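Local coordinates for acetylxylan esterase / glucomannan deacetylase (Cellvibrio japonicus, PDB 2W9X), which removes acetyl groups from plant cell-wall polysaccharides, acting on acetylated xylan and, with a large preference, on glucomannan, at residues E39-A42 against V46-T49; I76-V81 against S176-G181; L183-K186 against D191-I194. All coordinates share one frame; numbering follows the deposited sequence.

Interaction 1 of 3, residues E39-A42 against V46-T49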
ATOM      1  N   GLU B  39     -28.457  25.345  -8.990  1.00 44.61           N
ATOM      2  CA  GLU B  39     -29.883  25.575  -9.224  1.00 45.16           C
ATOM      3  C   GLU B  39     -30.092  26.662 -10.266  1.00 44.77           C
ATOM      4  O   GLU B  39     -29.284  27.583 -10.380  1.00 44.88           O
ATOM      5  CB  GLU B  39     -30.601  25.916  -7.916  1.00 45.42           C
ATOM      6  CG  GLU B  39     -30.681  24.731  -6.976  1.00 47.16           C
ATOM      7  CD  GLU B  39     -31.317  25.071  -5.653  1.00 49.48           C
ATOM      8  OE1 GLU B  39     -30.740  25.884  -4.904  1.00 51.08           O
ATOM      9  OE2 GLU B  39     -32.381  24.500  -5.351  1.00 50.16           O
ATOM     10  N   SER B  40     -31.172  26.548 -11.032  1.00 44.25           N
ATOM     11  CA  SER B  40     -31.436  27.525 -12.067  1.00 44.00           C
ATOM     12  C   SER B  40     -32.833  28.131 -11.932  1.00 43.26           C
ATOM     13  O   SER B  40     -33.660  27.956 -12.823  1.00 42.77           O
ATOM     14  CB  SER B  40     -31.235  26.893 -13.447  1.00 44.22           C
ATOM     15  OG  SER B  40     -32.177  25.858 -13.691  1.00 45.65           O
ATOM     16  N   PRO B  41     -33.092  28.867 -10.826  1.00 42.69           N
ATOM     17  CA  PRO B  41     -34.441  29.395 -10.614  1.00 42.20           C
ATOM     18  C   PRO B  41     -34.779  30.485 -11.647  1.00 41.53           C
ATOM     19  O   PRO B  41     -33.897  31.245 -12.047  1.00 41.23           O
ATOM     20  CB  PRO B  41     -34.375  29.967  -9.191  1.00 42.13           C
ATOM     21  CG  PRO B  41     -32.964  30.298  -8.983  1.00 42.46           C
ATOM     22  CD  PRO B  41     -32.170  29.282  -9.752  1.00 42.58           C
ATOM     23  N   ALA B  42     -36.033  30.521 -12.092  1.00 41.10           N
ATOM     24  CA  ALA B  42     -36.460  31.441 -13.150  1.00 40.63           C
ATOM     25  C   ALA B  42     -36.200  32.911 -12.799  1.00 40.31           C
ATOM     26  O   ALA B  42     -36.437  33.341 -11.662  1.00 40.36           O
ATOM     27  CB  ALA B  42     -37.938  31.221 -13.488  1.00 40.46           C
ATOM     28  N   VAL B  46     -27.879  31.910 -12.025  1.00 39.84           N
ATOM     29  CA  VAL B  46     -27.571  30.535 -11.629  1.00 40.23           C
ATOM     30  C   VAL B  46     -26.941  30.617 -10.241  1.00 40.09           C
ATOM     31  O   VAL B  46     -26.121  31.508  -9.977  1.00 39.69           O
ATOM     32  CB  VAL B  46     -26.615  29.833 -12.634  1.00 40.13           C
ATOM     33  CG1 VAL B  46     -26.221  28.433 -12.149  1.00 41.51           C
ATOM     34  CG2 VAL B  46     -27.253  29.744 -13.991  1.00 41.20           C
ATOM     35  N   SER B  47     -27.367  29.728  -9.349  1.00 40.17           N
ATOM     36  CA  SER B  47     -26.868  29.745  -7.988  1.00 40.63           C
ATOM     37  C   SER B  47     -26.144  28.453  -7.643  1.00 40.67           C
ATOM     38  O   SER B  47     -26.631  27.344  -7.905  1.00 41.01           O
ATOM     39  CB  SER B  47     -27.983  30.048  -6.988  1.00 40.74           C
ATOM     40  OG  SER B  47     -28.838  28.943  -6.829  1.00 41.90           O
ATOM     41  N   TYR B  48     -24.962  28.623  -7.068  1.00 40.03           N
ATOM     42  CA  TYR B  48     -24.135  27.520  -6.640  1.00 39.86           C
ATOM     43  C   TYR B  48     -24.136  27.536  -5.114  1.00 39.75           C
ATOM     44  O   TYR B  48     -23.625  28.472  -4.499  1.00 39.17           O
ATOM     45  CB  TYR B  48     -22.716  27.683  -7.204  1.00 39.73           C
ATOM     46  CG  TYR B  48     -22.689  27.995  -8.687  1.00 39.44           C
ATOM     47  CD1 TYR B  48     -22.753  26.974  -9.644  1.00 39.46           C
ATOM     48  CD2 TYR B  48     -22.629  29.312  -9.141  1.00 39.18           C
ATOM     49  CE1 TYR B  48     -22.744  27.265 -11.021  1.00 37.88           C
ATOM     50  CE2 TYR B  48     -22.624  29.609 -10.508  1.00 38.86           C
ATOM     51  CZ  TYR B  48     -22.671  28.583 -11.439  1.00 38.19           C
ATOM     52  OH  TYR B  48     -22.671  28.886 -12.791  1.00 40.25           O
ATOM     53  N   THR B  49     -24.779  26.532  -4.522  1.00 39.89           N
ATOM     54  CA  THR B  49     -24.836  26.360  -3.057  1.00 39.81           C
ATOM     55  C   THR B  49     -23.872  25.244  -2.618  1.00 39.50           C
ATOM     56  O   THR B  49     -23.821  24.185  -3.242  1.00 39.29           O
ATOM     57  CB  THR B  49     -26.301  26.092  -2.577  1.00 39.50           C
ATOM     58  OG1 THR B  49     -27.153  27.131  -3.063  1.00 39.71           O
ATOM     59  CG2 THR B  49     -26.417  26.057  -1.056  1.00 39.28           C
TER
HETATM   60  O   HOH W   1     -27.973  26.689  -5.645  1.00 50.45           O
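E39 and S47 pair as a hydrogen-bonded antiparallel bridge, the last pair before the loop 40-46 of a β-hairpin. The hairpin forms one edge of a five-stranded antiparallel sheet in the N-terminal domain. Two backbone bonds close the pair. E39 N donates to S47 O at 2.9 Å. S47 N returns the bond to E39 O at 3.1 Å, nearly straight (173° at the hydrogen).

Both side chains stand on the same face of the sheet. The E39 chain starts with CB, which lies 3.7 Å from S47 OG. CG is anti to the carbonyl carbon (chi1 -69°), and CD follows in an extended step. The extended chain stands up from the face, and OE1 of E39 comes 4.1 Å from S47 OG and 4.2 Å from T49 OG1. V46 CG1 rests 3.6 Å from E39 O. S47 also packs on R123 and L125 of strand 122-128.

A water joins three side chains: it probably donates to E39 OE1 at 3.0 Å and is hydrogen-bonded to S47 OG and T49 OG1, each 2.7 Å away.

Interaction 2 of 3, residues I76-V81 against S176-G181; sequences IFRLIV and SQMAFG
R78 reaches out from strand 76-81 and meets Q177 and M178 with its guanidinium group. CG of R78 sits between the backbone N and the carbonyl carbon (chi1 70°). From there the chain is fully extended to NE, so the flat end is carried well clear of the strand. Q177 CB lies over one face of the guanidinium, 3.5 Å above its plane and displaced toward the rim. Its nearest atom is R78 NH1, at 3.6 Å from Q177 CB. M178 comes in obliquely, with CG 4.2 Å from R78 NH2.

Q177 touches with its methylene root, not with its amide. CG is anti to the carbonyl carbon, and a bend at chi2 (-59°) turns the amide away from R78. Its plane stays 27° from that of the guanidinium. The orientation of this amide is uncertain. M178 leaves the backbone in the same way but bends later, at chi3, beyond the CG that makes its contact.

The charge of R78 is met elsewhere. NE forms a salt bridge with E112 OE1, which probably helps to hold the group in place. The backbone Q177 O is buried here and has no hydrogen-bond partner in the model. Q177 N, in contrast, bonds to N175 OD1. A weak bond from A179 N to S176 O, 3.2 Å, closes a turn just before the helix, with A179 at the N-cap.

The contact bridges two domains. Strand 76-81 lies between strands 87-93 and 108-113 in a sheet of the N-terminal domain. The turn 176-179 leads into helix 180-187 of the esterase domain, and F180 at the start of that helix packs on helix 339-354.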
ATOM      1  N   ILE B  76     -15.024  32.612   4.762  1.00 37.68           N
ATOM      2  CA  ILE B  76     -13.927  33.432   4.268  1.00 36.83           C
ATOM      3  C   ILE B  76     -13.465  32.768   2.970  1.00 37.24           C
ATOM      4  O   ILE B  76     -13.435  31.534   2.874  1.00 37.11           O
ATOM      5  CB  ILE B  76     -12.741  33.533   5.275  1.00 36.51           C
ATOM      6  CG1 ILE B  76     -13.231  33.896   6.685  1.00 35.57           C
ATOM      7  CG2 ILE B  76     -11.694  34.545   4.785  1.00 36.31           C
ATOM      8  CD1 ILE B  76     -12.124  33.875   7.782  1.00 36.30           C
ATOM      9  N   PHE B  77     -13.125  33.594   1.978  1.00 37.01           N
ATOM     10  CA  PHE B  77     -12.650  33.130   0.683  1.00 37.39           C
ATOM     11  C   PHE B  77     -11.320  33.777   0.397  1.00 37.44           C
ATOM     12  O   PHE B  77     -11.012  34.837   0.932  1.00 37.11           O
ATOM     13  CB  PHE B  77     -13.588  33.589  -0.456  1.00 37.27           C
ATOM     14  CG  PHE B  77     -14.970  33.018  -0.395  1.00 38.04           C
ATOM     15  CD1 PHE B  77     -15.284  31.851  -1.092  1.00 38.40           C
ATOM     16  CD2 PHE B  77     -15.968  33.661   0.330  1.00 39.27           C
ATOM     17  CE1 PHE B  77     -16.575  31.318  -1.051  1.00 39.82           C
ATOM     18  CE2 PHE B  77     -17.259  33.144   0.372  1.00 39.24           C
ATOM     19  CZ  PHE B  77     -17.564  31.973  -0.319  1.00 39.19           C
ATOM     20  N   ARG B  78     -10.544  33.155  -0.482  1.00 38.16           N
ATOM     21  CA  ARG B  78      -9.518  33.905  -1.181  1.00 39.20           C
ATOM     22  C   ARG B  78      -9.766  33.928  -2.692  1.00 38.77           C
ATOM     23  O   ARG B  78     -10.342  32.985  -3.269  1.00 38.68           O
ATOM     24  CB  ARG B  78      -8.096  33.456  -0.798  1.00 39.65           C
ATOM     25  CG  ARG B  78      -7.689  32.096  -1.301  1.00 40.63           C
ATOM     26  CD  ARG B  78      -6.393  31.616  -0.655  1.00 40.69           C
ATOM     27  NE  ARG B  78      -5.964  30.378  -1.312  1.00 43.24           N
ATOM     28  CZ  ARG B  78      -4.877  29.684  -1.010  1.00 43.02           C
ATOM     29  NH1 ARG B  78      -4.602  28.589  -1.703  1.00 43.18           N
ATOM     30  NH2 ARG B  78      -4.072  30.075  -0.029  1.00 42.82           N
ATOM     31  N   LEU B  79      -9.364  35.036  -3.308  1.00 38.54           N
ATOM     32  CA  LEU B  79      -9.511  35.241  -4.741  1.00 38.27           C
ATOM     33  C   LEU B  79      -8.140  35.319  -5.393  1.00 38.34           C
ATOM     34  O   LEU B  79      -7.306  36.129  -5.004  1.00 38.15           O
ATOM     35  CB  LEU B  79     -10.323  36.512  -5.016  1.00 38.15           C
ATOM     36  CG  LEU B  79     -10.612  36.949  -6.456  1.00 37.82           C
ATOM     37  CD1 LEU B  79     -11.512  35.947  -7.143  1.00 36.97           C
ATOM     38  CD2 LEU B  79     -11.278  38.318  -6.451  1.00 38.18           C
ATOM     39  N   ILE B  80      -7.915  34.468  -6.389  1.00 38.53           N
ATOM     40  CA  ILE B  80      -6.626  34.406  -7.059  1.00 38.73           C
ATOM     41  C   ILE B  80      -6.761  34.841  -8.522  1.00 39.35           C
ATOM     42  O   ILE B  80      -7.334  34.118  -9.345  1.00 38.88           O
ATOM     43  CB  ILE B  80      -5.998  32.995  -6.942  1.00 38.46           C
ATOM     44  CG1 ILE B  80      -5.949  32.553  -5.469  1.00 39.01           C
ATOM     45  CG2 ILE B  80      -4.617  32.960  -7.588  1.00 38.85           C
ATOM     46  CD1 ILE B  80      -5.644  31.065  -5.251  1.00 38.63           C
ATOM     47  N   VAL B  81      -6.235  36.032  -8.818  1.00 39.98           N
ATOM     48  CA  VAL B  81      -6.251  36.599 -10.161  1.00 40.94           C
ATOM     49  C   VAL B  81      -4.870  36.414 -10.795  1.00 41.68           C
ATOM     50  O   VAL B  81      -3.881  36.959 -10.301  1.00 41.67           O
ATOM     51  CB  VAL B  81      -6.653  38.101 -10.135  1.00 40.99           C
ATOM     52  CG1 VAL B  81      -6.616  38.713 -11.539  1.00 41.10           C
ATOM     53  CG2 VAL B  81      -8.036  38.276  -9.534  1.00 41.34           C
ATOM     54  N   SER B 176      -8.750  25.593   4.598  1.00 37.51           N
ATOM     55  CA  SER B 176      -8.793  24.301   3.944  1.00 37.68           C
ATOM     56  C   SER B 176      -7.854  24.200   2.744  1.00 37.81           C
ATOM     57  O   SER B 176      -7.397  23.111   2.407  1.00 37.85           O
ATOM     58  CB  SER B 176     -10.231  23.963   3.527  1.00 37.94           C
ATOM     59  OG  SER B 176     -11.024  23.698   4.677  1.00 37.60           O
ATOM     60  N   GLN B 177      -7.578  25.336   2.107  1.00 37.81           N
ATOM     61  CA  GLN B 177      -6.771  25.370   0.897  1.00 38.07           C
ATOM     62  C   GLN B 177      -5.288  25.191   1.205  1.00 38.70           C
ATOM     63  O   GLN B 177      -4.480  24.918   0.304  1.00 38.51           O
ATOM     64  CB  GLN B 177      -7.000  26.677   0.129  1.00 37.91           C
ATOM     65  CG  GLN B 177      -8.447  26.915  -0.319  1.00 36.77           C
ATOM     66  CD  GLN B 177      -9.000  25.826  -1.233  1.00 35.63           C
ATOM     67  OE1 GLN B 177     -10.207  25.741  -1.433  1.00 37.43           O
ATOM     68  NE2 GLN B 177      -8.129  25.007  -1.796  1.00 34.11           N
ATOM     69  N   MET B 178      -4.934  25.345   2.479  1.00 39.14           N
ATOM     70  CA  MET B 178      -3.574  25.036   2.938  1.00 40.37           C
ATOM     71  C   MET B 178      -3.427  23.691   3.647  1.00 39.27           C
ATOM     72  O   MET B 178      -2.311  23.300   4.011  1.00 38.08           O
ATOM     73  CB  MET B 178      -3.028  26.167   3.773  1.00 39.85           C
ATOM     74  CG  MET B 178      -2.830  27.341   2.871  1.00 40.36           C
ATOM     75  SD  MET B 178      -1.900  28.567   3.637  1.00 48.11           S
ATOM     76  CE  MET B 178      -3.058  29.086   4.883  1.00 46.64           C
ATOM     77  N   ALA B 179      -4.542  22.978   3.809  1.00 38.27           N
ATOM     78  CA  ALA B 179      -4.481  21.601   4.269  1.00 38.49           C
ATOM     79  C   ALA B 179      -3.832  20.737   3.177  1.00 38.54           C
ATOM     80  O   ALA B 179      -3.739  21.148   2.024  1.00 36.45           O
ATOM     81  CB  ALA B 179      -5.878  21.086   4.636  1.00 38.20           C
ATOM     82  N   PHE B 180      -3.426  19.521   3.543  1.00 38.88           N
ATOM     83  CA  PHE B 180      -2.654  18.655   2.647  1.00 39.18           C
ATOM     84  C   PHE B 180      -3.375  18.213   1.362  1.00 38.85           C
ATOM     85  O   PHE B 180      -2.721  17.904   0.365  1.00 38.73           O
ATOM     86  CB  PHE B 180      -2.101  17.439   3.416  1.00 39.21           C
ATOM     87  CG  PHE B 180      -3.173  16.568   4.051  1.00 39.33           C
ATOM     88  CD1 PHE B 180      -3.869  15.605   3.289  1.00 37.61           C
ATOM     89  CD2 PHE B 180      -3.455  16.682   5.416  1.00 39.81           C
ATOM     90  CE1 PHE B 180      -4.856  14.790   3.871  1.00 39.00           C
ATOM     91  CE2 PHE B 180      -4.422  15.879   6.008  1.00 41.07           C
ATOM     92  CZ  PHE B 180      -5.133  14.923   5.225  1.00 39.79           C
ATOM     93  N   GLY B 181      -4.706  18.203   1.377  1.00 38.76           N
ATOM     94  CA  GLY B 181      -5.487  17.752   0.234  1.00 37.80           C
ATOM     95  C   GLY B 181      -5.399  18.651  -0.993  1.00 37.85           C
ATOM     96  O   GLY B 181      -4.939  18.206  -2.050  1.00 37.58           O
TER

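Interaction 3 of 3, residues L183-K186 against D191-I194; sequences LTAK and DYQI
Y192 holds CG between its backbone N and carbonyl carbon (chi1 55°), which sends its ring from strand 191-196 toward A185 and K186 on the helix. K186 turns its CG anti to the carbonyl carbon (chi1 -74°) and then stays extended all the way to NZ. The lysine tail crosses the tyrosine obliquely, near its hydroxyl.

A185 CB meets the CD2 side of the ring and the tyrosine CB. A185 CB is 3.4 Å from Y192 CD2 and 3.7 Å from Y192 CB, a close apolar fit. The methyl approaches the ring obliquely. Further out, K186 CE lies 3.7 Å from Y192 OH. K186 NZ is slightly more distant, 4.1 Å from Y192 OH.

The polar ends are satisfied by other parts of the chain. K186 NZ forms a salt bridge with E112 OE2. Y192 OH accepts a hydrogen bond from R110 NH2 and lies close to the Q177 amide, whose orientation is uncertain. The hydroxyl is thus held, at least by R110, at the border with the N-terminal domain. The Y56 ring also meets that of Y192.

Both A185 and Y192 touch I145 on the adjacent parallel strand 144-149. Helix 180-187 is the last helix of the connection from strand 144-149 to strand 191-196, the outermost strand of the sheet within this chain. A185 against Y192 is therefore helix-on-strand packing within a β-α-β crossover, the connection from which the α/β core of GDSL (SGNH) hydrolases is built.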
ATOM      1  N   LEU B 183      -3.258  21.019  -1.474  1.00 39.61           N
ATOM      2  CA  LEU B 183      -1.832  21.132  -1.809  1.00 40.08           C
ATOM      3  C   LEU B 183      -1.347  19.938  -2.623  1.00 40.07           C
ATOM      4  O   LEU B 183      -0.598  20.110  -3.587  1.00 40.61           O
ATOM      5  CB  LEU B 183      -0.955  21.283  -0.557  1.00 40.22           C
ATOM      6  CG  LEU B 183      -1.090  22.469   0.396  1.00 40.20           C
ATOM      7  CD1 LEU B 183      -0.063  22.296   1.515  1.00 39.64           C
ATOM      8  CD2 LEU B 183      -0.963  23.846  -0.309  1.00 39.12           C
ATOM      9  N   THR B 184      -1.770  18.730  -2.245  1.00 39.60           N
ATOM     10  CA  THR B 184      -1.468  17.546  -3.054  1.00 38.85           C
ATOM     11  C   THR B 184      -2.063  17.630  -4.475  1.00 38.80           C
ATOM     12  O   THR B 184      -1.363  17.386  -5.451  1.00 39.35           O
ATOM     13  CB  THR B 184      -1.868  16.232  -2.329  1.00 38.85           C
ATOM     14  OG1 THR B 184      -1.233  16.203  -1.039  1.00 38.03           O
ATOM     15  CG2 THR B 184      -1.427  15.007  -3.104  1.00 36.89           C
ATOM     16  N   ALA B 185      -3.341  17.968  -4.589  1.00 38.24           N
ATOM     17  CA  ALA B 185      -3.991  18.056  -5.896  1.00 38.38           C
ATOM     18  C   ALA B 185      -3.290  19.071  -6.825  1.00 38.30           C
ATOM     19  O   ALA B 185      -3.113  18.828  -8.017  1.00 37.82           O
ATOM     20  CB  ALA B 185      -5.432  18.414  -5.722  1.00 37.15           C
ATOM     21  N   LYS B 186      -2.866  20.198  -6.260  1.00 39.11           N
ATOM     22  CA  LYS B 186      -2.231  21.266  -7.046  1.00 39.32           C
ATOM     23  C   LYS B 186      -0.866  20.886  -7.626  1.00 39.79           C
ATOM     24  O   LYS B 186      -0.502  21.348  -8.722  1.00 39.45           O
ATOM     25  CB  LYS B 186      -2.182  22.565  -6.239  1.00 39.31           C
ATOM     26  CG  LYS B 186      -3.571  23.231  -6.153  1.00 40.13           C
ATOM     27  CD  LYS B 186      -3.565  24.469  -5.277  1.00 40.39           C
ATOM     28  CE  LYS B 186      -4.907  25.168  -5.335  1.00 38.79           C
ATOM     29  NZ  LYS B 186      -4.910  26.400  -4.481  1.00 36.47           N
ATOM     30  N   ASP B 191      -8.197  18.255 -10.371  1.00 38.42           N
ATOM     31  CA  ASP B 191      -9.353  18.773  -9.666  1.00 38.54           C
ATOM     32  C   ASP B 191      -9.539  18.000  -8.367  1.00 38.40           C
ATOM     33  O   ASP B 191      -9.096  16.853  -8.249  1.00 39.53           O
ATOM     34  CB  ASP B 191     -10.600  18.728 -10.554  1.00 38.52           C
ATOM     35  CG  ASP B 191     -10.633  19.867 -11.542  1.00 39.01           C
ATOM     36  OD1 ASP B 191     -10.526  21.045 -11.121  1.00 39.66           O
ATOM     37  OD2 ASP B 191     -10.746  19.578 -12.745  1.00 37.63           O
ATOM     38  N   TYR B 192     -10.142  18.630  -7.365  1.00 37.90           N
ATOM     39  CA  TYR B 192     -10.267  17.961  -6.074  1.00 37.34           C
ATOM     40  C   TYR B 192     -11.575  18.225  -5.389  1.00 37.02           C
ATOM     41  O   TYR B 192     -12.177  19.286  -5.572  1.00 36.95           O
ATOM     42  CB  TYR B 192      -9.102  18.320  -5.119  1.00 36.93           C
ATOM     43  CG  TYR B 192      -8.883  19.809  -4.862  1.00 36.72           C
ATOM     44  CD1 TYR B 192      -9.488  20.457  -3.781  1.00 34.98           C
ATOM     45  CD2 TYR B 192      -8.032  20.560  -5.684  1.00 36.62           C
ATOM     46  CE1 TYR B 192      -9.274  21.819  -3.542  1.00 34.59           C
ATOM     47  CE2 TYR B 192      -7.794  21.912  -5.440  1.00 36.42           C
ATOM     48  CZ  TYR B 192      -8.411  22.532  -4.376  1.00 35.57           C
ATOM     49  OH  TYR B 192      -8.170  23.868  -4.169  1.00 36.91           O
ATOM     50  N   GLN B 193     -11.997  17.234  -4.608  1.00 37.18           N
ATOM     51  CA  GLN B 193     -13.092  17.359  -3.658  1.00 37.34           C
ATOM     52  C   GLN B 193     -12.546  17.010  -2.278  1.00 37.21           C
ATOM     53  O   GLN B 193     -11.824  16.026  -2.129  1.00 37.88           O
ATOM     54  CB  GLN B 193     -14.243  16.410  -4.029  1.00 36.68           C
ATOM     55  CG  GLN B 193     -15.015  16.830  -5.286  1.00 37.25           C
ATOM     56  CD  GLN B 193     -16.386  16.163  -5.382  1.00 37.83           C
ATOM     57  OE1 GLN B 193     -17.152  16.420  -6.316  1.00 39.43           O
ATOM     58  NE2 GLN B 193     -16.698  15.296  -4.416  1.00 35.45           N
ATOM     59  N   ILE B 194     -12.875  17.835  -1.284  1.00 37.63           N
ATOM     60  CA  ILE B 194     -12.472  17.611   0.112  1.00 37.61           C
ATOM     61  C   ILE B 194     -13.740  17.352   0.921  1.00 38.01           C
ATOM     62  O   ILE B 194     -14.342  18.259   1.483  1.00 38.42           O
ATOM     63  CB  ILE B 194     -11.665  18.798   0.720  1.00 37.60           C
ATOM     64  CG1 ILE B 194     -10.551  19.275  -0.236  1.00 36.88           C
ATOM     65  CG2 ILE B 194     -11.124  18.440   2.116  1.00 36.54           C
ATOM     66  CD1 ILE B 194      -9.441  18.231  -0.541  1.00 36.35           C
TER

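In the fold
The three contacts follow one another along the chain without overlap. Interaction 1 lies in the N-terminal domain, at the edge of its five-stranded sheet. Its centre is about 24 Å from that of interaction 2 and about 25 Å from that of interaction 3, and it touches neither. Interactions 2 and 3 have centres about 11 Å apart and touch: the Q177 amide lies by Y192 OH, and R78 NH1 comes close to K186 NZ, with E112 bridged to both. Both use helix 180-187. Interaction 2 joins the two domains, and interaction 3 lies within the esterase domain beside that border, seating the helix on the parallel sheet. Both are away from the annotated catalytic residues.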